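Local structure of phage tail sheath protein (Desulfitobacterium hafniense, 3HXL) at residues T135-G139 and A140-K144; L153-D157 and W158-S162; R73-N76 and E77-R81; D57-F60 and P61-Y65. The protein probably forms, through many copies, the contractile sheath around the tail tube of a myovirus-type phage or a related phage-derived particle. All blocks are in the same frame, centred on the assembly; numbering follows the deposited sequence.

Interaction 1: T135-G139 and A140-K144; sequences TLVDG and AELDK
Val137 and Leu142 meet near the closed end of a beta hairpin in which a type I' turn, Val137 to Ala140, joins strand 131-137 to strand 140-147 of the beta-sandwich domain. Followed outward from CB, the Leu142 side chain comes close to the first strand only at its tip. CG stands anti to the carbonyl carbon, beside the backbone N (chi1 -55°), and from there CD1 continues fully extended (chi2 -179°). Together the two torsions bring Leu142 CD1 to 3.5 Å from Val137 CG2 and 3.6 Å from Val137 CB, the two side chains crossing at about a right angle. Trp158 meets that same tip and packs on Val137 as well.

Leu136 and Glu141 form a non-hydrogen-bonded pair, with Leu136 CD1 coming 4.0 Å from Glu141 CB. The glutamate continues extended from there, and its OE1 is hydrogen-bonded to Ser134 OG. Beside the turn, Val137 and Ala140 bond in both directions, Val137 N reaching Ala140 O at 2.8 Å. Gly139 takes the second corner of the turn at a positive phi of 83°, a conformation readily open to a residue without a side chain.

Farther from the turn the pairing slips into a classic beta bulge, because Leu142 and Asp143 both face Thr135. Leu142 N bonds to Thr135 O (3.0 Å), and Thr135 N bonds to Asp143 O (2.9 Å). A water bridges the two side chains: it accepts from Thr135 OG1 at 2.7 Å and donates to Asp143 OD2, an oxygen also reached by Gln145 NE2.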
loop_
_atom_site.group_PDB
_atom_site.type_symbol
_atom_site.label_atom_id
_atom_site.label_comp_id
_atom_site.label_asym_id
_atom_site.label_seq_id
_atom_site.Cartn_x
_atom_site.Cartn_y
_atom_site.Cartn_z
ATOM N N THR A 135 2.666 6.090 -33.702
ATOM C CA THR A 135 1.764 5.468 -32.748
ATOM C C THR A 135 1.053 6.595 -32.012
ATOM O O THR A 135 1.690 7.426 -31.360
ATOM C CB THR A 135 2.537 4.597 -31.729
ATOM O OG1 THR A 135 3.310 3.620 -32.433
ATOM C CG2 THR A 135 1.573 3.886 -30.791
ATOM N N LEU A 136 -0.269 6.630 -32.138
ATOM C CA LEU A 136 -1.069 7.657 -31.488
ATOM C C LEU A 136 -1.871 7.099 -30.329
ATOM O O LEU A 136 -2.382 5.979 -30.388
ATOM C CB LEU A 136 -2.032 8.306 -32.486
ATOM C CG LEU A 136 -1.495 9.394 -33.426
ATOM C CD1 LEU A 136 -0.348 8.866 -34.256
ATOM C CD2 LEU A 136 -2.630 9.875 -34.314
ATOM N N VAL A 137 -1.970 7.898 -29.278
ATOM C CA VAL A 137 -2.727 7.543 -28.086
ATOM C C VAL A 137 -3.636 8.728 -27.801
ATOM O O VAL A 137 -3.159 9.823 -27.495
ATOM C CB VAL A 137 -1.800 7.308 -26.880
ATOM C CG1 VAL A 137 -2.627 6.994 -25.645
ATOM C CG2 VAL A 137 -0.842 6.165 -27.180
ATOM N N ASP A 138 -4.942 8.503 -27.903
ATOM C CA ASP A 138 -5.924 9.563 -27.702
ATOM C C ASP A 138 -5.646 10.692 -28.688
ATOM O O ASP A 138 -5.776 11.868 -28.352
ATOM C CB ASP A 138 -5.875 10.115 -26.274
ATOM C CG ASP A 138 -6.438 9.148 -25.249
ATOM O OD1 ASP A 138 -7.407 8.430 -25.571
ATOM O OD2 ASP A 138 -5.922 9.123 -24.115
ATOM N N GLY A 139 -5.239 10.324 -29.901
ATOM C CA GLY A 139 -4.957 11.315 -30.927
ATOM C C GLY A 139 -3.580 11.949 -30.876
ATOM O O GLY A 139 -3.167 12.604 -31.829
ATOM N N ALA A 140 -2.866 11.764 -29.773
ATOM C CA ALA A 140 -1.537 12.340 -29.630
ATOM C C ALA A 140 -0.446 11.359 -30.059
ATOM O O ALA A 140 -0.428 10.203 -29.632
ATOM C CB ALA A 140 -1.311 12.772 -28.187
ATOM N N GLU A 141 0.463 11.830 -30.907
ATOM C CA GLU A 141 1.561 10.998 -31.383
ATOM C C GLU A 141 2.634 10.900 -30.308
ATOM O O GLU A 141 3.251 11.903 -29.949
ATOM C CB GLU A 141 2.163 11.594 -32.655
ATOM C CG GLU A 141 3.420 10.889 -33.141
ATOM C CD GLU A 141 4.005 11.542 -34.374
ATOM O OE1 GLU A 141 3.350 11.494 -35.438
ATOM O OE2 GLU A 141 5.114 12.109 -34.275
ATOM N N LEU A 142 2.858 9.691 -29.800
ATOM C CA LEU A 142 3.856 9.483 -28.758
ATOM C C LEU A 142 5.104 8.769 -29.273
ATOM O O LEU A 142 6.082 8.626 -28.546
ATOM C CB LEU A 142 3.245 8.701 -27.592
ATOM C CG LEU A 142 1.981 9.308 -26.973
ATOM C CD1 LEU A 142 1.502 8.432 -25.825
ATOM C CD2 LEU A 142 2.268 10.720 -26.480
ATOM N N ASP A 143 5.064 8.316 -30.524
ATOM C CA ASP A 143 6.214 7.653 -31.134
ATOM C C ASP A 143 6.133 7.767 -32.651
ATOM O O ASP A 143 5.047 7.751 -33.230
ATOM C CB ASP A 143 6.286 6.169 -30.735
ATOM C CG ASP A 143 7.566 5.491 -31.226
ATOM O OD1 ASP A 143 8.671 5.988 -30.907
ATOM O OD2 ASP A 143 7.475 4.457 -31.926
ATOM N N LYS A 144 7.294 7.902 -33.282
ATOM C CA LYS A 144 7.375 8.008 -34.731
ATOM C C LYS A 144 8.673 7.367 -35.197
ATOM O O LYS A 144 9.760 7.729 -34.744
ATOM C CB LYS A 144 7.315 9.475 -35.176
ATOM C CG LYS A 144 7.244 9.661 -36.697
ATOM C CD LYS A 144 6.805 11.075 -37.090
ATOM C CE LYS A 144 7.858 12.122 -36.754
ATOM N NZ LYS A 144 9.078 11.990 -37.600
HETATM O O HOH W 1 5.408 4.310 -33.953
#

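Interaction 2: L153-D157 and W158-S162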
loop_
_atom_site.group_PDB
_atom_site.type_symbol
_atom_site.label_atom_id
_atom_site.label_comp_id
_atom_site.label_asym_id
_atom_site.label_seq_id
_atom_site.Cartn_x
_atom_site.Cartn_y
_atom_site.Cartn_z
ATOM N N LEU A 153 11.148 -1.833 -38.012
ATOM C CA LEU A 153 10.383 -1.357 -36.867
ATOM C C LEU A 153 10.867 -1.924 -35.541
ATOM O O LEU A 153 11.323 -3.063 -35.466
ATOM C CB LEU A 153 8.900 -1.683 -37.050
ATOM C CG LEU A 153 8.154 -0.845 -38.085
ATOM C CD1 LEU A 153 6.755 -1.401 -38.277
ATOM C CD2 LEU A 153 8.090 0.609 -37.614
ATOM N N ALA A 154 10.767 -1.115 -34.494
ATOM C CA ALA A 154 11.172 -1.532 -33.156
ATOM C C ALA A 154 10.003 -1.282 -32.214
ATOM O O ALA A 154 9.318 -0.270 -32.328
ATOM C CB ALA A 154 12.390 -0.739 -32.706
ATOM N N ALA A 155 9.764 -2.203 -31.288
ATOM C CA ALA A 155 8.667 -2.038 -30.346
ATOM C C ALA A 155 8.851 -0.751 -29.546
ATOM O O ALA A 155 9.973 -0.277 -29.377
ATOM C CB ALA A 155 8.603 -3.233 -29.406
ATOM N N ASN A 156 7.748 -0.173 -29.081
ATOM C CA ASN A 156 7.814 1.042 -28.273
ATOM C C ASN A 156 7.122 0.779 -26.939
ATOM O O ASN A 156 6.796 -0.364 -26.629
ATOM C CB ASN A 156 7.178 2.232 -29.005
ATOM C CG ASN A 156 5.758 1.960 -29.464
ATOM O OD1 ASN A 156 4.895 1.574 -28.678
ATOM N ND2 ASN A 156 5.508 2.184 -30.749
ATOM N N ASP A 157 6.895 1.822 -26.146
ATOM C CA ASP A 157 6.263 1.624 -24.846
ATOM C C ASP A 157 4.768 1.328 -24.936
ATOM O O ASP A 157 4.124 1.048 -23.923
ATOM C CB ASP A 157 6.482 2.843 -23.942
ATOM C CG ASP A 157 7.947 3.190 -23.766
ATOM O OD1 ASP A 157 8.784 2.265 -23.667
ATOM O OD2 ASP A 157 8.263 4.398 -23.710
ATOM N N TRP A 158 4.212 1.368 -26.142
ATOM C CA TRP A 158 2.782 1.122 -26.303
ATOM C C TRP A 158 2.379 -0.109 -27.098
ATOM O O TRP A 158 1.380 -0.754 -26.774
ATOM C CB TRP A 158 2.119 2.339 -26.934
ATOM C CG TRP A 158 2.150 3.531 -26.061
ATOM C CD1 TRP A 158 3.096 4.514 -26.038
ATOM C CD2 TRP A 158 1.185 3.873 -25.065
ATOM N NE1 TRP A 158 2.773 5.459 -25.089
ATOM C CE2 TRP A 158 1.603 5.090 -24.479
ATOM C CE3 TRP A 158 0.001 3.273 -24.617
ATOM C CZ2 TRP A 158 0.880 5.716 -23.458
ATOM C CZ3 TRP A 158 -0.719 3.896 -23.603
ATOM C CH2 TRP A 158 -0.276 5.108 -23.037
ATOM N N VAL A 159 3.135 -0.429 -28.144
ATOM C CA VAL A 159 2.799 -1.582 -28.970
ATOM C C VAL A 159 3.987 -2.410 -29.435
ATOM O O VAL A 159 5.144 -1.986 -29.357
ATOM C CB VAL A 159 2.020 -1.160 -30.235
ATOM C CG1 VAL A 159 0.753 -0.419 -29.847
ATOM C CG2 VAL A 159 2.898 -0.293 -31.125
ATOM N N ILE A 160 3.666 -3.603 -29.926
ATOM C CA ILE A 160 4.644 -4.541 -30.454
ATOM C C ILE A 160 4.280 -4.734 -31.923
ATOM O O ILE A 160 3.114 -4.960 -32.250
ATOM C CB ILE A 160 4.561 -5.918 -29.743
ATOM C CG1 ILE A 160 4.860 -5.765 -28.247
ATOM C CG2 ILE A 160 5.532 -6.893 -30.390
ATOM C CD1 ILE A 160 6.268 -5.294 -27.940
ATOM N N PHE A 161 5.270 -4.631 -32.800
ATOM C CA PHE A 161 5.034 -4.798 -34.230
ATOM C C PHE A 161 5.329 -6.232 -34.644
ATOM O O PHE A 161 6.320 -6.820 -34.210
ATOM C CB PHE A 161 5.925 -3.841 -35.022
ATOM C CG PHE A 161 5.664 -2.394 -34.734
ATOM C CD1 PHE A 161 4.533 -1.765 -35.238
ATOM C CD2 PHE A 161 6.541 -1.663 -33.941
ATOM C CE1 PHE A 161 4.282 -0.424 -34.961
ATOM C CE2 PHE A 161 6.300 -0.320 -33.656
ATOM C CZ PHE A 161 5.170 0.301 -34.165
ATOM N N SER A 162 4.463 -6.797 -35.477
ATOM C CA SER A 162 4.647 -8.167 -35.943
ATOM C C SER A 162 4.308 -8.284 -37.425
ATOM O O SER A 162 3.593 -7.448 -37.980
ATOM C CB SER A 162 3.768 -9.129 -35.134
ATOM O OG SER A 162 2.396 -8.794 -35.253
#
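Asn156 OD1 accepts two backbone N-H groups of the residues that follow it, Trp158 N at 2.6 Å and Val159 N at 2.7 Å. The bond to Trp158 N makes an Asx turn, with Val159 N as the second donor. The first donor lies in the plane of the amide carbonyl, whereas the second is tilted 30° from it. The grip depends on a chi1 of 54°, which sets CG between the backbone N and the carbonyl carbon and brings OD1 toward the N-H groups of Trp158 and Val159. Asn156 N in turn bonds to Val159 O (3.2 Å), pairing the loop with the start of strand 159-162.

Around these polar bonds lie apolar contacts. Leu153 CD1 rests over one face of the Phe161 ring in a CH-pi contact, 4.1 Å from the centroid, while Ala154 O approaches the ring edge at CE2. Ala155 CB and Ile160 CD1 are pressed to 3.4 Å, tighter than usual for two carbons.

Farther out, Asn156 ND2 probably donates to Asp143 OD2, which would fix the amide's rotation, and Gln145 NE2 bonds to Ala154 O. Strand 103-107 pairs with strand 159-162. With its oxygen and its nitrogen both engaged, the Asn156 amide satisfies two backbone donors at the strand entrance and ties the loop to the neighbouring hairpin.

Interaction 3: R73-N76 and E77-R81; sequences RLIN and EALKR
Arg73 and Glu77, one helical turn apart, join through a salt bridge from Arg73 NH1 to Glu77 OE2 at 3.0 Å. The oxygen lies in the guanidinium plane, at its edge, but the arginine nitrogen stands above the carboxylate plane, and the two planar groups are 68° apart. Arg73 reaches it by bending at chi2 and chi3 (63° and 72°), which also lays Arg73 CD tightly on the glutamate chain, 3.6 Å from Glu77 CG.

Lys80 comes to the same carboxylate with an extended chain. Lys80 NZ is 2.8 Å from Glu77 OE1, on the syn lone pair, with a second, weak bond to OE2. Tyr288 also bonds to OE1 and Glu290 pairs with Lys80, so the buried glutamate is held by several partners, which would be expected to stabilise its charged form.

The apolar side is looser between the two segments. Ile75 and Leu79 lie side by side, pointing the same way, yet Ile75 CG2 and Leu79 CD1 are 4.2 Å apart; these side chains are packed by the sheet, both on Leu85, rather than by each other. Ala78 rests on Met38 of the same sheet. The whole is an i, i+4 salt bridge, Arg73 to Glu77, extended by Lys80 just past the helix into a three-residue salt-bridge network, on a short helix packed against the sheet of strands 35-40 and 84-89.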
loop_
_atom_site.group_PDB
_atom_site.type_symbol
_atom_site.label_atom_id
_atom_site.label_comp_id
_atom_site.label_asym_id
_atom_site.label_seq_id
_atom_site.Cartn_x
_atom_site.Cartn_y
_atom_site.Cartn_z
ATOM N N ARG A 73 -7.322 7.149 -10.094
ATOM C CA ARG A 73 -7.777 7.795 -8.871
ATOM C C ARG A 73 -7.310 7.135 -7.563
ATOM O O ARG A 73 -6.784 7.816 -6.682
ATOM C CB ARG A 73 -9.308 7.893 -8.880
ATOM C CG ARG A 73 -9.901 8.262 -7.530
ATOM C CD ARG A 73 -9.442 9.646 -7.089
ATOM N NE ARG A 73 -10.080 10.695 -7.876
ATOM C CZ ARG A 73 -9.786 11.988 -7.779
ATOM N NH1 ARG A 73 -8.854 12.400 -6.928
ATOM N NH2 ARG A 73 -10.428 12.865 -8.533
ATOM N N LEU A 74 -7.490 5.819 -7.427
ATOM C CA LEU A 74 -7.095 5.139 -6.190
ATOM C C LEU A 74 -5.601 5.201 -5.908
ATOM O O LEU A 74 -5.178 5.263 -4.749
ATOM C CB LEU A 74 -7.553 3.675 -6.212
ATOM C CG LEU A 74 -9.058 3.468 -6.421
ATOM C CD1 LEU A 74 -9.396 1.975 -6.335
ATOM C CD2 LEU A 74 -9.827 4.245 -5.376
ATOM N N ILE A 75 -4.798 5.177 -6.966
ATOM C CA ILE A 75 -3.356 5.250 -6.808
ATOM C C ILE A 75 -3.018 6.651 -6.288
ATOM O O ILE A 75 -2.195 6.816 -5.390
ATOM C CB ILE A 75 -2.657 4.972 -8.158
ATOM C CG1 ILE A 75 -2.891 3.505 -8.545
ATOM C CG2 ILE A 75 -1.161 5.265 -8.062
ATOM C CD1 ILE A 75 -2.393 3.133 -9.917
ATOM N N ASN A 76 -3.685 7.649 -6.852
ATOM C CA ASN A 76 -3.484 9.036 -6.451
ATOM C C ASN A 76 -3.837 9.193 -4.967
ATOM O O ASN A 76 -3.059 9.751 -4.195
ATOM C CB ASN A 76 -4.352 9.953 -7.331
ATOM C CG ASN A 76 -4.216 11.427 -6.968
ATOM O OD1 ASN A 76 -5.074 11.999 -6.283
ATOM N ND2 ASN A 76 -3.136 12.043 -7.415
ATOM N N GLU A 77 -4.992 8.673 -4.561
ATOM C CA GLU A 77 -5.425 8.784 -3.172
ATOM C C GLU A 77 -4.511 8.076 -2.172
ATOM O O GLU A 77 -4.212 8.618 -1.111
ATOM C CB GLU A 77 -6.860 8.263 -3.024
ATOM C CG GLU A 77 -7.862 9.013 -3.895
ATOM C CD GLU A 77 -7.803 10.522 -3.678
ATOM O OE1 GLU A 77 -8.204 10.988 -2.589
ATOM O OE2 GLU A 77 -7.348 11.239 -4.595
ATOM N N ALA A 78 -4.068 6.868 -2.508
ATOM C CA ALA A 78 -3.194 6.110 -1.622
ATOM C C ALA A 78 -1.875 6.837 -1.396
ATOM O O ALA A 78 -1.299 6.770 -0.315
ATOM C CB ALA A 78 -2.916 4.731 -2.207
ATOM N N LEU A 79 -1.395 7.522 -2.423
ATOM C CA LEU A 79 -0.131 8.225 -2.303
ATOM C C LEU A 79 -0.237 9.639 -1.739
ATOM O O LEU A 79 0.744 10.379 -1.742
ATOM C CB LEU A 79 0.597 8.215 -3.651
ATOM C CG LEU A 79 1.182 6.815 -3.941
ATOM C CD1 LEU A 79 1.661 6.714 -5.377
ATOM C CD2 LEU A 79 2.322 6.529 -2.969
ATOM N N LYS A 80 -1.418 10.015 -1.250
ATOM C CA LYS A 80 -1.567 11.337 -0.648
ATOM C C LYS A 80 -0.819 11.338 0.684
ATOM O O LYS A 80 -0.208 12.338 1.058
ATOM C CB LYS A 80 -3.051 11.690 -0.435
ATOM C CG LYS A 80 -3.706 12.302 -1.667
ATOM C CD LYS A 80 -5.191 12.578 -1.488
ATOM C CE LYS A 80 -5.736 13.349 -2.692
ATOM N NZ LYS A 80 -7.209 13.593 -2.604
ATOM N N ARG A 81 -0.838 10.208 1.388
ATOM C CA ARG A 81 -0.154 10.121 2.677
ATOM C C ARG A 81 0.961 9.076 2.740
ATOM O O ARG A 81 1.845 9.165 3.588
ATOM C CB ARG A 81 -1.165 9.838 3.794
ATOM C CG ARG A 81 -2.245 10.906 3.987
ATOM C CD ARG A 81 -1.677 12.170 4.627
ATOM N NE ARG A 81 -2.717 13.103 5.073
ATOM C CZ ARG A 81 -3.061 13.289 6.344
ATOM N NH1 ARG A 81 -2.455 12.609 7.306
ATOM N NH2 ARG A 81 -3.999 14.168 6.657
#

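Interaction 4: D57-F60 and P61-Y65; sequences DDVF and PKLGY
Two backbone hydrogen bonds close the short helix across the contact: Leu63 N donates to Val59 O at 2.8 Å, and Gly64 N donates to Phe60 O at 2.8 Å. The second is the more bent, with an N-H angle of 133°, where the helix ends. A side-chain bond precedes them. Asp58 OD1 accepts from Phe60 N (3.2 Å), which stands well above the carboxylate plane, while the other oxygen, Asp58 OD2, comes 3.5 Å from Pro61 CD.

These bonds outline a helix of about one turn, residues 60 to 63, with a capping bond from Asp58 at its start and Gly64, at a positive phi of 68°, leaving it. Beyond the glycine the chain doubles back beside Phe60. Phe60 CA makes a CA-H...O contact with Tyr65 O at 3.1 Å, and the same oxygen lies at the edge of the Phe60 ring. The ring is carried to that side by a chi1 of -168°, which places CG anti to the backbone N.

Apolar contacts fill the inner side. Val59 CB meets Leu63 CD1 at 4.0 Å, and both side chains pack on Ile53 of strand 51-54.

Water links the polar side. One molecule accepts from Lys62 NZ at 2.7 Å and donates to Asp57 OD2, an oxygen that also takes the N-H of Glu54; a second donates to Asp58 O and accepts from Lys62 N.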
loop_
_atom_site.group_PDB
_atom_site.type_symbol
_atom_site.label_atom_id
_atom_site.label_comp_id
_atom_site.label_asym_id
_atom_site.label_seq_id
_atom_site.Cartn_x
_atom_site.Cartn_y
_atom_site.Cartn_z
ATOM N N ASP A 57 6.361 9.925 -8.232
ATOM C CA ASP A 57 6.805 9.253 -9.451
ATOM C C ASP A 57 5.862 9.479 -10.620
ATOM O O ASP A 57 4.655 9.639 -10.439
ATOM C CB ASP A 57 6.920 7.737 -9.241
ATOM C CG ASP A 57 8.187 7.327 -8.523
ATOM O OD1 ASP A 57 9.076 8.179 -8.314
ATOM O OD2 ASP A 57 8.294 6.126 -8.175
ATOM N N ASP A 58 6.422 9.492 -11.824
ATOM C CA ASP A 58 5.625 9.639 -13.029
ATOM C C ASP A 58 5.117 8.220 -13.269
ATOM O O ASP A 58 5.910 7.287 -13.380
ATOM C CB ASP A 58 6.504 10.105 -14.195
ATOM C CG ASP A 58 5.739 10.219 -15.501
ATOM O OD1 ASP A 58 4.491 10.213 -15.474
ATOM O OD2 ASP A 58 6.396 10.329 -16.564
ATOM N N VAL A 59 3.801 8.056 -13.330
ATOM C CA VAL A 59 3.213 6.733 -13.526
ATOM C C VAL A 59 2.768 6.470 -14.955
ATOM O O VAL A 59 2.258 5.392 -15.265
ATOM C CB VAL A 59 1.993 6.533 -12.613
ATOM C CG1 VAL A 59 2.418 6.595 -11.155
ATOM C CG2 VAL A 59 0.950 7.587 -12.908
ATOM N N PHE A 60 2.956 7.455 -15.826
ATOM C CA PHE A 60 2.544 7.310 -17.218
ATOM C C PHE A 60 3.250 6.139 -17.908
ATOM O O PHE A 60 2.610 5.325 -18.581
ATOM C CB PHE A 60 2.809 8.613 -17.978
ATOM C CG PHE A 60 2.157 8.673 -19.331
ATOM C CD1 PHE A 60 0.771 8.695 -19.451
ATOM C CD2 PHE A 60 2.931 8.728 -20.487
ATOM C CE1 PHE A 60 0.162 8.774 -20.702
ATOM C CE2 PHE A 60 2.335 8.808 -21.740
ATOM C CZ PHE A 60 0.949 8.831 -21.849
ATOM N N PRO A 61 4.578 6.037 -17.751
ATOM C CA PRO A 61 5.336 4.945 -18.377
ATOM C C PRO A 61 4.881 3.542 -17.973
ATOM O O PRO A 61 4.713 2.668 -18.825
ATOM C CB PRO A 61 6.771 5.228 -17.940
ATOM C CG PRO A 61 6.800 6.723 -17.868
ATOM C CD PRO A 61 5.495 7.027 -17.154
ATOM N N LYS A 62 4.681 3.332 -16.676
ATOM C CA LYS A 62 4.263 2.027 -16.168
ATOM C C LYS A 62 2.771 1.723 -16.291
ATOM O O LYS A 62 2.388 0.602 -16.623
ATOM C CB LYS A 62 4.652 1.873 -14.696
ATOM C CG LYS A 62 6.131 1.689 -14.417
ATOM C CD LYS A 62 6.366 1.660 -12.913
ATOM C CE LYS A 62 7.832 1.528 -12.563
ATOM N NZ LYS A 62 8.048 1.725 -11.100
ATOM N N LEU A 63 1.928 2.714 -16.028
ATOM C CA LEU A 63 0.489 2.486 -16.063
ATOM C C LEU A 63 -0.285 2.961 -17.279
ATOM O O LEU A 63 -1.495 2.762 -17.353
ATOM C CB LEU A 63 -0.135 3.073 -14.805
ATOM C CG LEU A 63 0.530 2.563 -13.526
ATOM C CD1 LEU A 63 -0.196 3.161 -12.347
ATOM C CD2 LEU A 63 0.494 1.031 -13.467
ATOM N N GLY A 64 0.403 3.600 -18.220
ATOM C CA GLY A 64 -0.252 4.066 -19.432
ATOM C C GLY A 64 -1.251 5.195 -19.255
ATOM O O GLY A 64 -1.927 5.585 -20.205
ATOM N N TYR A 65 -1.341 5.725 -18.041
ATOM C CA TYR A 65 -2.259 6.814 -17.739
ATOM C C TYR A 65 -1.532 7.858 -16.908
ATOM O O TYR A 65 -0.461 7.594 -16.365
ATOM C CB TYR A 65 -3.455 6.291 -16.943
ATOM C CG TYR A 65 -4.483 5.539 -17.750
ATOM C CD1 TYR A 65 -5.392 6.218 -18.561
ATOM C CD2 TYR A 65 -4.579 4.152 -17.669
ATOM C CE1 TYR A 65 -6.377 5.535 -19.263
ATOM C CE2 TYR A 65 -5.560 3.459 -18.368
ATOM C CZ TYR A 65 -6.456 4.154 -19.158
ATOM O OH TYR A 65 -7.442 3.469 -19.824
HETATM O O HOH W 2 7.179 4.217 -10.597
HETATM O O HOH W 3 6.226 4.854 -14.381
#

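Interactions 1 and 2 follow each other within the beta-sandwich domain, their centres 13 Å apart, and are joined by a probable hydrogen bond from Asn156 ND2 to Asp143 OD2 (3.2 Å). Interaction 4 meets both from the neighbouring domain: Trp158 CZ2 lies 3.5 Å from Phe60 CZ, and Leu142 CD1 4.0 Å from the same atom. Trp158 CH2 also comes 3.3 Å from Gly64 O, and its ring is thus shared by three of the contacts at the domain junction. On its other flank interaction 4 touches interaction 3 where Leu63 CD1 meets Ile75 CD1 at 3.3 Å. Interaction 3 itself stays about 14 Å from interaction 1 and about 13 Å from interaction 2 between nearest atoms.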